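Local coordinates for protein putative cathepsin d (Ixodes ricinus, PDB 5N7Q) that probably cleaves proteins as an aspartic endopeptidase of the pepsin-like A1 family, and is bound here to the inhibitor pepstatin A, at residues Ile177-Tyr182 and Tyr322-Phe326; Val16-Gly20 and Ala119-Gly123; His200-Val204 and Glu215-Lys219; Gly255-Cys261 and Leu297-Met303; Leu44-Lys48 and His57-Ser62. All coordinates share one frame; numbering follows the deposited sequence. Where two conformers were deposited one is given.

Interaction 1 (Ile177-Tyr182 and Tyr322-Phe326); sequences IDHDHY and YYTIF
Tyr323 sends its ring from the strand into the loop 177-182. With CG anti to the backbone N (chi1 -173°), the ring leaves the strand and brings OH to the start of the loop, where Asp178 N donates a nearly straight hydrogen bond to it (N to OH 3.0 Å, 164° at the hydrogen). His181 lies over one face: its CB sits 3.7 Å from the centroid of the Tyr323 ring, a CH-pi contact displaced toward the rim, while the imidazole itself stands oblique to the phenol. Tyr182 meets Tyr323 rim to rim, CD2 to CD2 at 3.7 Å, the planes only 19° apart and neither ring over the other. Ile177 comes to the edge with CG2, which also rests on Ile325 CG1 at 3.7 Å; the two isoleucine side chains cross at about a right angle. Within the loop, Asp178 OD1 accepts from Asp180 N in an Asx turn. Outside, the His181 ring stacks on Tyr159. Away from the predicted catalytic aspartates Asp36 and Asp227, this contact fastens a loop to strand 322-327 through a buried aromatic ring whose one polar atom is met by a backbone N-H.

Interaction 2 (Val16-Gly20 and Ala119-Gly123); sequences VVYYG and APFDG. Unlike the reference sequence in segment 16-20: Val17 (reference Glu).
Tyr19 CE1 presses against Pro120 CG at 3.3 Å, and the phenol oxygen rests on the same pyrrolidine, with Tyr19 OH 3.4 Å from Pro120 CB. The two side chains cross at about a right angle, the proline CB and CG resting against CE1, CZ and OH of the phenol. At the root of the tyrosine, Tyr19 CB meets Phe121 CB at 3.9 Å, and Tyr19 CD1 comes to the edge of the Phe121 ring, close to its plane. Val17, two residues back on the strand, sets its branched carbon on the same ring: CB lies 4.2 Å from Phe121 CE2, with both methyls at similar range. Phe121 CG sits between its backbone N and carbonyl carbon (chi1 51°), and the ring is thereby folded back over its own chain, where Ala119 CB lies 3.3 Å above its centre. Further out, Ala119 O accepts from His57 NE2 and Asp122 OD2 from Gln32 N, which sets the loop. Tyr19 and Pro120 share Leu13, and Phe121 packs on Ile34, with its side chain about 9 Å from that of Asp36, a predicted active-site aspartate. Val17, which differs from the reference sequence, also touches an apolar side chain of the bound peptide. Across the contact there is only van der Waals packing, so shape rather than directed bonds sets the fit of loop 119-123 to strand 17-24 beside the substrate cleft.

Interaction 3 (His200-Val204 and Glu215-Lys219); sequences HVDGV and ELLCK
A beta hairpin formed by strands 198-206 and 215-217 contains this contact, its arms antiparallel, with a half-cystine just after the second strand. Val204 and Leu217 form a hydrogen-bonded pair, their CA atoms 5.0 Å apart. Leu217 N reaches Val204 O at 2.8 Å, and the return bond from Val204 N to Leu217 O is longer, 3.2 Å, with the donor well above the carbonyl plane (55° out of it). The side chains of this pair lie on one face of the sheet, CB against CB. Beyond the pair the second strand turns away through Cys218, whose positive phi (44°) marks the change of direction. Cys218 CB touches Val204 CG2 at 3.7 Å, and because SG stands anti to the backbone N (chi1 176°) the sulfur is carried back along the first strand, 3.7 Å from Val201 O and near Val201 CG1. There it is joined in a disulfide to Cys222, which opens the next strand and is backbone hydrogen-bonded to Val201. A water lies 2.8 Å from both Asp202 O and Lys219 O, within hydrogen-bonding distance of each, between the two segments where they diverge. Asp202 OD2 accepts from Gly276 N, and Leu217 packs on Leu243 of helix 237-247. Asp202 and Gly203 both face Thr273. The whole is an antiparallel hairpin, one strand of which carries a classic bulge against strand 270-274, its turn toward the following strand fixed by a short-range disulfide, in the C-terminal half of a pepsin-like fold.

Interaction 4 (Gly255-Cys261 and Leu297-Met303); sequences GQYLLDC and LCVSGFM
A single water is gripped by three backbone groups between the two segments: it accepts from Tyr257 N and donates to Ser300 O and Phe302 O, the last at 2.7 Å from the water. Next to it Ser300 N donates directly to Tyr257 O at 2.9 Å, and two residues on, Leu259 N meets Cys298 O at 2.8 Å, the donor nearly in line with the carbonyl bond. A second water accepts from Cys298 N and donates to Leu259 O, linking the segments beside that bond. These links tie the short, weakly bonded strand 258-259 antiparallel to strand 295-304 in the C-terminal half of the pepsin-like fold, and the disulfide Cys261-Cys298 (SG to SG 2.1 Å) bolts the end of the pairing. On the face carrying Leu258 and Val299, Leu258 CD2 lies 3.8 Å from Val299 CG2 and also touches Leu297; the other methyl, Val299 CG1, takes up Gln256 CB and CG at 3.7 Å each. The bent Gln256 chain (chi2 75°) runs beside Met303, pointing the same way, with NE2 3.6 Å from SD; both pack on a modified side chain of the bound peptide. On the other face Leu259 CD1 rests on Ser300 CA. Ser300 OG accepts from Phe302 N in an ST turn and is hydrogen-bonded to Asn244 of helix 237-247, while Tyr257 OH reaches Asp241 on the same helix.

Interaction 5 (Leu44-Lys48 and His57-Ser62); sequences LPSSK and HHRYDS
Lys48 bends at chi2 (56°) and then runs extended, which swings NZ back across the contact to a hydrogen bond with Ser62 OG at 3.2 Å. Asp61, its CG anti to the backbone N (chi1 -172°), brings OD1 to 4.0 Å from Lys48 NZ in a long salt bridge; OD1 is also hydrogen-bonded to Ser63. A water accepts from Lys48 NZ and Ser62 N and donates to Tyr60 O. The same Tyr60 O takes Ser47 N at 2.8 Å, from above its carbonyl plane, while Tyr60 N gives a straight hydrogen bond to Pro45 O. This single bridge ties the end of strand 42-45 to the loop after helix 52-55, in the N-terminal half of the pepsin-like fold; between them lie Cys49 and Cys54, which form a disulfide in a known structure of this protein. Pro45 CG meets His57 CB, and the Pro45 ring packs on His58 O (Pro45 CD to His58 O 3.3 Å), a buried carbonyl with no polar partner in the model. Arg59 runs alongside the backbone, its CD 3.7 Å from Ser46 O and the edge of its guanidinium toward Ser47 CA; NH1 is hydrogen-bonded to Cys54 O.

How the interactions relate
Interactions 2 and 5 touch: Ala119 O meets His57 NE2 at 2.8 Å and Asp122 OD2 meets His58 ND1 at 2.9 Å, both probable hydrogen bonds. Along the chain, interaction 5 is nested within interaction 2, and interactions 3 and 4 within interaction 1. Interactions 3 and 4 reach one sheet; interaction 4 contains a whole disulfide, interaction 3 one half of another. All five are partly buried. Interaction 2 is the innermost and held by packing alone, whereas the centres of interactions 3, 4 and 5 lie 20 to 23 Å from that of the chain, and interaction 5 relies on backbone bonds, water and charge. Interaction 1 is aromatic, and interactions 2 and 4 reach the bound peptide.

Interaction 1 (Ile177-Tyr182 and Tyr322-Phe326)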
# COMPACT_ATOMS: atom_id res chain seq x y z
N ILE A 177 14.83 9.60 -4.80
CA ILE A 177 15.01 9.04 -3.45
C ILE A 177 15.46 10.19 -2.57
O ILE A 177 16.48 10.79 -2.88
CB ILE A 177 16.11 7.95 -3.41
CG1 ILE A 177 15.90 6.86 -4.48
CG2 ILE A 177 16.21 7.35 -2.02
CD1 ILE A 177 17.06 5.89 -4.63
N ASP A 178 14.72 10.50 -1.50
CA ASP A 178 15.02 11.68 -0.67
C ASP A 178 15.74 11.20 0.58
O ASP A 178 15.11 10.62 1.48
CB ASP A 178 13.72 12.39 -0.31
CG ASP A 178 13.94 13.71 0.38
OD1 ASP A 178 15.07 14.05 0.77
OD2 ASP A 178 12.94 14.44 0.52
N HIS A 179 17.04 11.49 0.68
CA HIS A 179 17.82 11.11 1.86
C HIS A 179 17.38 11.92 3.09
O HIS A 179 17.71 11.53 4.20
CB HIS A 179 19.33 11.28 1.59
CG HIS A 179 20.21 10.39 2.42
ND1 HIS A 179 19.95 10.07 3.73
CD2 HIS A 179 21.35 9.72 2.09
CE1 HIS A 179 20.91 9.29 4.20
NE2 HIS A 179 21.77 9.05 3.22
N ASP A 180 16.57 12.97 2.95
CA ASP A 180 16.01 13.61 4.13
C ASP A 180 14.89 12.80 4.76
O ASP A 180 14.42 13.15 5.84
CB ASP A 180 15.64 15.07 3.84
CG ASP A 180 16.88 15.95 3.60
OD1 ASP A 180 17.94 15.66 4.23
OD2 ASP A 180 16.78 16.89 2.76
N HIS A 181 14.46 11.69 4.13
CA HIS A 181 13.54 10.76 4.76
C HIS A 181 14.17 9.50 5.30
O HIS A 181 13.43 8.64 5.79
CB HIS A 181 12.42 10.35 3.79
CG HIS A 181 11.45 11.43 3.51
ND1 HIS A 181 10.81 12.13 4.51
CD2 HIS A 181 10.96 11.91 2.34
CE1 HIS A 181 10.00 13.03 3.96
NE2 HIS A 181 10.08 12.91 2.65
N TYR A 182 15.49 9.37 5.28
CA TYR A 182 16.09 8.17 5.83
C TYR A 182 17.47 8.43 6.43
O TYR A 182 18.12 9.43 6.11
CB TYR A 182 16.11 7.01 4.82
CG TYR A 182 17.24 7.03 3.79
CD1 TYR A 182 18.49 6.45 4.07
CD2 TYR A 182 17.05 7.55 2.51
CE1 TYR A 182 19.50 6.43 3.11
CE2 TYR A 182 18.06 7.54 1.57
CZ TYR A 182 19.28 6.96 1.89
OH TYR A 182 20.27 6.94 0.94
N TYR A 322 10.46 1.92 7.86
CA TYR A 322 11.45 1.72 6.80
C TYR A 322 11.02 2.42 5.52
O TYR A 322 10.08 2.01 4.86
CB TYR A 322 11.75 0.23 6.63
CG TYR A 322 12.30 -0.31 7.94
CD1 TYR A 322 13.55 0.06 8.39
CD2 TYR A 322 11.52 -1.06 8.81
CE1 TYR A 322 14.03 -0.32 9.61
CE2 TYR A 322 11.99 -1.46 10.04
CZ TYR A 322 13.24 -1.07 10.44
OH TYR A 322 13.72 -1.49 11.68
N TYR A 323 11.69 3.53 5.22
CA TYR A 323 11.57 4.23 3.95
C TYR A 323 11.89 3.26 2.81
O TYR A 323 12.84 2.48 2.92
CB TYR A 323 12.56 5.38 3.95
CG TYR A 323 12.48 6.34 2.80
CD1 TYR A 323 11.32 7.09 2.56
CD2 TYR A 323 13.56 6.55 1.96
CE1 TYR A 323 11.24 7.99 1.52
CE2 TYR A 323 13.49 7.45 0.92
CZ TYR A 323 12.35 8.19 0.70
OH TYR A 323 12.30 9.10 -0.32
N THR A 324 11.07 3.27 1.75
CA THR A 324 11.13 2.21 0.77
C THR A 324 11.27 2.80 -0.61
O THR A 324 10.55 3.72 -0.99
CB THR A 324 9.92 1.29 0.84
OG1 THR A 324 9.79 0.78 2.17
CG2 THR A 324 10.06 0.11 -0.07
N ILE A 325 12.21 2.24 -1.35
CA ILE A 325 12.54 2.63 -2.72
C ILE A 325 12.08 1.50 -3.64
O ILE A 325 12.49 0.35 -3.49
CB ILE A 325 14.05 2.83 -2.92
CG1 ILE A 325 14.61 3.98 -2.05
CG2 ILE A 325 14.34 3.17 -4.36
CD1 ILE A 325 14.80 3.65 -0.58
N PHE A 326 11.22 1.84 -4.61
CA PHE A 326 10.68 0.92 -5.60
C PHE A 326 11.38 1.27 -6.93
O PHE A 326 11.08 2.30 -7.53
CB PHE A 326 9.18 1.08 -5.70
CG PHE A 326 8.44 0.73 -4.44
CD1 PHE A 326 8.28 1.68 -3.42
CD2 PHE A 326 7.87 -0.51 -4.30
CE1 PHE A 326 7.59 1.34 -2.25
CE2 PHE A 326 7.19 -0.86 -3.14
CZ PHE A 326 7.03 0.08 -2.13

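Interaction 2 (Val16-Gly20 and Ala119-Gly123)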
# COMPACT_ATOMS: atom_id res chain seq x y z
N VAL A 16 -4.12 3.72 9.16
CA VAL A 16 -4.68 2.57 8.42
C VAL A 16 -4.69 2.76 6.92
O VAL A 16 -4.53 1.79 6.18
CB VAL A 16 -6.06 2.11 8.91
CG1 VAL A 16 -5.97 1.68 10.34
CG2 VAL A 16 -7.14 3.15 8.75
N VAL A 17 -4.91 3.98 6.44
CA VAL A 17 -4.82 4.27 5.01
C VAL A 17 -4.16 5.62 4.78
O VAL A 17 -4.31 6.56 5.58
CB VAL A 17 -6.20 4.23 4.32
CG1 VAL A 17 -6.83 2.84 4.32
CG2 VAL A 17 -7.17 5.19 4.96
N TYR A 18 -3.48 5.71 3.65
CA TYR A 18 -2.80 6.91 3.19
C TYR A 18 -3.31 7.23 1.80
O TYR A 18 -3.54 6.32 0.99
CB TYR A 18 -1.28 6.69 3.19
CG TYR A 18 -0.70 6.41 4.56
CD1 TYR A 18 -0.80 5.14 5.13
CD2 TYR A 18 -0.01 7.40 5.25
CE1 TYR A 18 -0.27 4.90 6.40
CE2 TYR A 18 0.53 7.15 6.50
CZ TYR A 18 0.40 5.90 7.05
OH TYR A 18 0.93 5.64 8.29
N TYR A 19 -3.56 8.50 1.53
CA TYR A 19 -4.09 8.89 0.23
C TYR A 19 -3.68 10.29 -0.13
O TYR A 19 -3.34 11.11 0.74
CB TYR A 19 -5.62 8.76 0.21
CG TYR A 19 -6.28 9.37 1.41
CD1 TYR A 19 -6.40 8.63 2.59
CD2 TYR A 19 -6.83 10.66 1.38
CE1 TYR A 19 -7.00 9.14 3.71
CE2 TYR A 19 -7.45 11.18 2.52
CZ TYR A 19 -7.51 10.41 3.67
OH TYR A 19 -8.11 10.82 4.84
N GLY A 20 -3.64 10.55 -1.43
CA GLY A 20 -3.18 11.85 -1.93
C GLY A 20 -3.95 12.35 -3.13
O GLY A 20 -4.69 11.58 -3.78
N ALA A 119 -14.58 4.98 2.51
CA ALA A 119 -13.23 5.53 2.48
C ALA A 119 -13.25 7.05 2.27
O ALA A 119 -14.18 7.59 1.66
CB ALA A 119 -12.40 4.88 1.39
N PRO A 120 -12.20 7.73 2.78
CA PRO A 120 -12.02 9.16 2.55
C PRO A 120 -11.47 9.43 1.14
O PRO A 120 -11.52 10.57 0.66
CB PRO A 120 -10.97 9.54 3.60
CG PRO A 120 -10.17 8.31 3.79
CD PRO A 120 -11.15 7.18 3.66
N PHE A 121 -10.95 8.39 0.51
CA PHE A 121 -10.45 8.49 -0.85
C PHE A 121 -11.53 8.04 -1.84
O PHE A 121 -12.48 7.33 -1.47
CB PHE A 121 -9.16 7.68 -1.02
CG PHE A 121 -9.26 6.26 -0.53
CD1 PHE A 121 -9.80 5.28 -1.32
CD2 PHE A 121 -8.83 5.92 0.77
CE1 PHE A 121 -9.90 3.96 -0.89
CE2 PHE A 121 -8.93 4.60 1.21
CZ PHE A 121 -9.47 3.62 0.38
N ASP A 122 -11.35 8.48 -3.08
CA ASP A 122 -12.29 8.19 -4.17
C ASP A 122 -11.93 6.95 -4.94
O ASP A 122 -12.80 6.33 -5.53
CB ASP A 122 -12.36 9.36 -5.12
CG ASP A 122 -12.67 10.66 -4.39
OD1 ASP A 122 -13.69 10.73 -3.67
OD2 ASP A 122 -11.82 11.58 -4.42
N GLY A 123 -10.66 6.58 -4.95
CA GLY A 123 -10.25 5.43 -5.73
C GLY A 123 -8.84 5.02 -5.42
O GLY A 123 -8.27 5.43 -4.41

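Interaction 3 (His200-Val204 and Glu215-Lys219)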
# COMPACT_ATOMS: atom_id res chain seq x y z
N HIS A 200 12.55 -12.14 -1.77
CA HIS A 200 12.86 -13.17 -0.77
C HIS A 200 13.24 -12.56 0.57
O HIS A 200 14.01 -11.59 0.66
CB HIS A 200 14.00 -14.04 -1.31
CG HIS A 200 14.40 -15.16 -0.40
ND1 HIS A 200 13.63 -16.28 -0.23
CD2 HIS A 200 15.48 -15.32 0.40
CE1 HIS A 200 14.22 -17.09 0.63
NE2 HIS A 200 15.33 -16.52 1.04
N VAL A 201 12.68 -13.15 1.63
CA VAL A 201 13.01 -12.83 3.03
C VAL A 201 13.75 -14.02 3.66
O VAL A 201 13.39 -15.18 3.41
CB VAL A 201 11.72 -12.48 3.80
CG1 VAL A 201 11.97 -12.41 5.30
CG2 VAL A 201 11.13 -11.18 3.25
N ASP A 202 14.76 -13.71 4.46
CA ASP A 202 15.61 -14.74 5.07
C ASP A 202 15.02 -15.34 6.32
O ASP A 202 15.30 -16.51 6.58
CB ASP A 202 16.98 -14.19 5.43
CG ASP A 202 17.75 -13.62 4.24
OD1 ASP A 202 17.51 -14.02 3.09
OD2 ASP A 202 18.59 -12.73 4.47
N GLY A 203 14.31 -14.54 7.13
CA GLY A 203 13.69 -15.04 8.35
C GLY A 203 12.85 -14.00 9.05
O GLY A 203 12.90 -12.82 8.71
N VAL A 204 12.07 -14.46 10.02
CA VAL A 204 11.22 -13.61 10.85
C VAL A 204 11.37 -14.15 12.26
O VAL A 204 11.36 -15.37 12.44
CB VAL A 204 9.74 -13.68 10.40
CG1 VAL A 204 8.85 -12.82 11.29
CG2 VAL A 204 9.57 -13.26 8.95
N GLU A 215 10.96 -17.11 19.15
CA GLU A 215 9.97 -17.59 18.21
C GLU A 215 10.56 -17.36 16.82
O GLU A 215 10.69 -16.22 16.39
CB GLU A 215 8.66 -16.81 18.40
CG GLU A 215 7.54 -17.17 17.46
CD GLU A 215 6.97 -18.54 17.65
OE1 GLU A 215 7.16 -19.16 18.70
OE2 GLU A 215 6.28 -19.01 16.71
N LEU A 216 10.91 -18.45 16.14
CA LEU A 216 11.60 -18.40 14.84
C LEU A 216 10.65 -18.86 13.74
O LEU A 216 10.23 -20.02 13.71
CB LEU A 216 12.89 -19.25 14.86
CG LEU A 216 13.89 -18.96 15.98
CD1 LEU A 216 15.15 -19.82 15.83
CD2 LEU A 216 14.32 -17.51 16.09
N LEU A 217 10.30 -17.94 12.84
CA LEU A 217 9.36 -18.16 11.78
C LEU A 217 10.06 -17.92 10.45
O LEU A 217 11.23 -17.52 10.43
CB LEU A 217 8.17 -17.22 11.97
CG LEU A 217 7.42 -17.54 13.27
CD1 LEU A 217 6.51 -16.40 13.61
CD2 LEU A 217 6.67 -18.84 13.14
N CYS A 218 9.35 -18.17 9.35
CA CYS A 218 9.98 -18.11 8.03
C CYS A 218 11.33 -18.84 8.13
O CYS A 218 12.35 -18.36 7.65
CB CYS A 218 10.16 -16.65 7.60
SG CYS A 218 11.03 -16.42 6.04
N LYS A 219 11.32 -20.00 8.80
CA LYS A 219 12.56 -20.60 9.25
C LYS A 219 13.51 -20.93 8.10
O LYS A 219 14.72 -20.69 8.19
CB LYS A 219 12.30 -21.82 10.13
CG LYS A 219 13.56 -22.42 10.74
CD LYS A 219 14.09 -21.57 11.88
CE LYS A 219 15.50 -21.97 12.28
NZ LYS A 219 16.52 -21.29 11.45
O HOH W 1 15.36 -18.07 8.91

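Interaction 4 (Gly255-Cys261 and Leu297-Met303)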
# COMPACT_ATOMS: atom_id res chain seq x y z
N GLY A 255 -10.89 -10.50 11.76
CA GLY A 255 -9.72 -10.91 10.98
C GLY A 255 -8.37 -10.67 11.64
O GLY A 255 -7.33 -11.04 11.06
N GLN A 256 -8.40 -10.04 12.83
CA GLN A 256 -7.21 -9.66 13.56
C GLN A 256 -7.16 -10.17 15.00
O GLN A 256 -8.15 -10.26 15.75
CB GLN A 256 -7.02 -8.14 13.62
CG GLN A 256 -6.64 -7.48 12.30
CD GLN A 256 -7.83 -7.40 11.36
OE1 GLN A 256 -8.86 -6.83 11.72
NE2 GLN A 256 -7.70 -7.98 10.16
N TYR A 257 -5.93 -10.43 15.39
CA TYR A 257 -5.62 -10.72 16.76
C TYR A 257 -5.61 -9.45 17.60
O TYR A 257 -5.21 -8.40 17.13
CB TYR A 257 -4.28 -11.43 16.80
CG TYR A 257 -4.38 -12.89 16.41
CD1 TYR A 257 -4.76 -13.82 17.37
CD2 TYR A 257 -4.13 -13.33 15.12
CE1 TYR A 257 -4.85 -15.16 17.07
CE2 TYR A 257 -4.21 -14.69 14.80
CZ TYR A 257 -4.60 -15.58 15.78
OH TYR A 257 -4.70 -16.94 15.52
N LEU A 258 -6.05 -9.58 18.85
CA LEU A 258 -6.09 -8.44 19.80
C LEU A 258 -5.11 -8.67 20.93
O LEU A 258 -4.89 -9.81 21.37
CB LEU A 258 -7.48 -8.28 20.39
CG LEU A 258 -8.60 -8.12 19.37
CD1 LEU A 258 -9.94 -8.08 20.10
CD2 LEU A 258 -8.40 -6.90 18.49
N LEU A 259 -4.57 -7.56 21.42
CA LEU A 259 -3.57 -7.55 22.49
C LEU A 259 -4.16 -6.80 23.67
O LEU A 259 -4.91 -5.84 23.50
CB LEU A 259 -2.30 -6.88 22.00
CG LEU A 259 -1.58 -7.68 20.91
CD1 LEU A 259 -0.64 -6.81 20.11
CD2 LEU A 259 -0.83 -8.88 21.48
N ASP A 260 -3.82 -7.23 24.87
CA ASP A 260 -4.24 -6.47 26.06
C ASP A 260 -3.60 -5.07 26.07
O ASP A 260 -2.39 -4.97 26.17
CB ASP A 260 -3.87 -7.24 27.32
CG ASP A 260 -4.44 -6.61 28.58
OD1 ASP A 260 -4.63 -5.37 28.65
OD2 ASP A 260 -4.74 -7.39 29.51
N CYS A 261 -4.42 -4.02 26.02
CA CYS A 261 -3.92 -2.66 25.93
C CYS A 261 -3.11 -2.22 27.14
O CYS A 261 -2.36 -1.25 27.04
CB CYS A 261 -5.05 -1.64 25.67
SG CYS A 261 -5.85 -1.72 24.04
N LEU A 297 -9.51 -0.69 20.99
CA LEU A 297 -8.80 -1.97 20.92
C LEU A 297 -7.34 -1.75 20.57
O LEU A 297 -6.97 -0.74 19.98
CB LEU A 297 -9.41 -2.85 19.84
CG LEU A 297 -10.91 -3.12 19.93
CD1 LEU A 297 -11.33 -3.88 18.69
CD2 LEU A 297 -11.30 -3.83 21.23
N CYS A 298 -6.52 -2.73 20.94
CA CYS A 298 -5.12 -2.76 20.53
C CYS A 298 -4.95 -3.97 19.63
O CYS A 298 -4.97 -5.12 20.11
CB CYS A 298 -4.22 -2.83 21.75
SG CYS A 298 -4.34 -1.30 22.70
N VAL A 299 -4.81 -3.69 18.34
CA VAL A 299 -4.80 -4.73 17.31
C VAL A 299 -3.36 -5.13 17.02
O VAL A 299 -2.48 -4.30 16.83
CB VAL A 299 -5.52 -4.22 16.06
CG1 VAL A 299 -5.29 -5.13 14.85
CG2 VAL A 299 -7.00 -4.05 16.35
N SER A 300 -3.11 -6.44 16.99
CA SER A 300 -1.83 -6.93 16.56
C SER A 300 -1.64 -6.64 15.08
O SER A 300 -2.50 -6.99 14.27
CB SER A 300 -1.77 -8.44 16.75
OG SER A 300 -0.59 -8.94 16.14
N GLY A 301 -0.51 -6.08 14.74
CA GLY A 301 -0.19 -5.77 13.35
C GLY A 301 0.25 -6.95 12.52
O GLY A 301 0.74 -6.75 11.41
N PHE A 302 0.09 -8.17 13.02
CA PHE A 302 0.36 -9.39 12.25
C PHE A 302 -0.92 -10.15 12.09
O PHE A 302 -1.48 -10.64 13.08
CB PHE A 302 1.45 -10.24 12.89
CG PHE A 302 2.67 -9.46 13.23
CD1 PHE A 302 3.59 -9.16 12.27
CD2 PHE A 302 2.86 -8.98 14.52
CE1 PHE A 302 4.70 -8.40 12.59
CE2 PHE A 302 3.96 -8.23 14.85
CZ PHE A 302 4.88 -7.92 13.86
N MET A 303 -1.42 -10.26 10.86
CA MET A 303 -2.66 -10.91 10.53
C MET A 303 -2.46 -12.02 9.49
O MET A 303 -1.60 -11.94 8.63
CB MET A 303 -3.70 -9.90 10.07
CG MET A 303 -3.31 -9.12 8.84
SD MET A 303 -4.65 -8.10 8.18
CE MET A 303 -5.60 -9.25 7.22
O HOH W 2 -3.82 -9.39 13.72
O HOH W 3 -7.39 -4.87 22.60

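Interaction 5 (Leu44-Lys48 and His57-Ser62)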
# COMPACT_ATOMS: atom_id res chain seq x y z
N LEU A 44 -11.61 5.43 -10.51
CA LEU A 44 -12.34 6.51 -9.82
C LEU A 44 -13.83 6.27 -9.99
O LEU A 44 -14.24 5.61 -10.97
CB LEU A 44 -11.96 7.87 -10.40
CG LEU A 44 -10.51 8.32 -10.16
CD1 LEU A 44 -10.18 9.48 -11.06
CD2 LEU A 44 -10.24 8.59 -8.69
N PRO A 45 -14.66 6.83 -9.08
CA PRO A 45 -16.11 6.70 -9.28
C PRO A 45 -16.58 7.45 -10.53
O PRO A 45 -16.11 8.54 -10.79
CB PRO A 45 -16.69 7.37 -8.02
CG PRO A 45 -15.54 7.43 -7.04
CD PRO A 45 -14.35 7.66 -7.91
N SER A 46 -17.50 6.86 -11.29
CA SER A 46 -18.01 7.49 -12.53
C SER A 46 -19.16 8.46 -12.26
O SER A 46 -20.01 8.17 -11.43
CB SER A 46 -18.55 6.40 -13.42
OG SER A 46 -18.90 6.90 -14.68
N SER A 47 -19.26 9.54 -13.02
CA SER A 47 -20.48 10.37 -13.03
C SER A 47 -21.70 9.60 -13.56
O SER A 47 -22.82 10.03 -13.33
CB SER A 47 -20.30 11.60 -13.88
OG SER A 47 -19.99 11.29 -15.22
N LYS A 48 -21.48 8.48 -14.25
CA LYS A 48 -22.58 7.61 -14.70
C LYS A 48 -23.17 6.77 -13.55
O LYS A 48 -24.14 6.04 -13.75
CB LYS A 48 -22.09 6.66 -15.79
CG LYS A 48 -21.93 7.25 -17.19
CD LYS A 48 -21.03 8.45 -17.26
CE LYS A 48 -20.90 8.98 -18.69
NZ LYS A 48 -20.19 10.27 -18.62
N HIS A 57 -18.78 10.62 -3.04
CA HIS A 57 -17.37 10.69 -3.42
C HIS A 57 -17.23 11.59 -4.62
O HIS A 57 -18.25 11.98 -5.23
CB HIS A 57 -16.80 9.29 -3.69
CG HIS A 57 -16.59 8.50 -2.44
ND1 HIS A 57 -17.59 7.75 -1.85
CD2 HIS A 57 -15.52 8.42 -1.61
CE1 HIS A 57 -17.13 7.22 -0.74
NE2 HIS A 57 -15.89 7.62 -0.56
N HIS A 58 -16.01 12.00 -4.94
CA HIS A 58 -15.78 12.75 -6.18
C HIS A 58 -15.89 11.83 -7.39
O HIS A 58 -15.39 10.70 -7.39
CB HIS A 58 -14.46 13.49 -6.15
CG HIS A 58 -14.28 14.32 -4.93
ND1 HIS A 58 -13.35 14.00 -3.96
CD2 HIS A 58 -14.97 15.38 -4.46
CE1 HIS A 58 -13.46 14.86 -2.96
NE2 HIS A 58 -14.43 15.71 -3.24
N ARG A 59 -16.61 12.30 -8.41
CA ARG A 59 -16.88 11.52 -9.62
C ARG A 59 -16.20 12.12 -10.84
O ARG A 59 -16.03 13.35 -10.94
CB ARG A 59 -18.39 11.37 -9.83
CG ARG A 59 -19.11 10.64 -8.70
CD ARG A 59 -20.64 10.66 -8.81
NE ARG A 59 -21.14 12.02 -8.90
CZ ARG A 59 -21.22 12.91 -7.91
NH1 ARG A 59 -20.84 12.62 -6.66
NH2 ARG A 59 -21.69 14.14 -8.17
N TYR A 60 -15.79 11.24 -11.73
CA TYR A 60 -15.19 11.64 -13.01
C TYR A 60 -16.30 11.78 -14.04
O TYR A 60 -17.06 10.82 -14.25
CB TYR A 60 -14.21 10.59 -13.45
CG TYR A 60 -13.71 10.81 -14.87
CD1 TYR A 60 -12.94 11.90 -15.19
CD2 TYR A 60 -14.03 9.94 -15.90
CE1 TYR A 60 -12.49 12.13 -16.49
CE2 TYR A 60 -13.55 10.12 -17.18
CZ TYR A 60 -12.79 11.22 -17.49
OH TYR A 60 -12.35 11.40 -18.78
N ASP A 61 -16.37 12.97 -14.68
CA ASP A 61 -17.35 13.23 -15.74
C ASP A 61 -16.61 13.43 -17.07
O ASP A 61 -16.12 14.49 -17.36
CB ASP A 61 -18.21 14.43 -15.41
CG ASP A 61 -19.35 14.61 -16.40
OD1 ASP A 61 -19.33 13.98 -17.48
OD2 ASP A 61 -20.28 15.39 -16.10
N SER A 62 -16.55 12.38 -17.87
CA SER A 62 -15.89 12.44 -19.17
C SER A 62 -16.41 13.55 -20.07
O SER A 62 -15.66 14.09 -20.87
CB SER A 62 -16.06 11.09 -19.87
OG SER A 62 -17.42 10.77 -20.05
O HOH W 4 -17.85 9.98 -16.96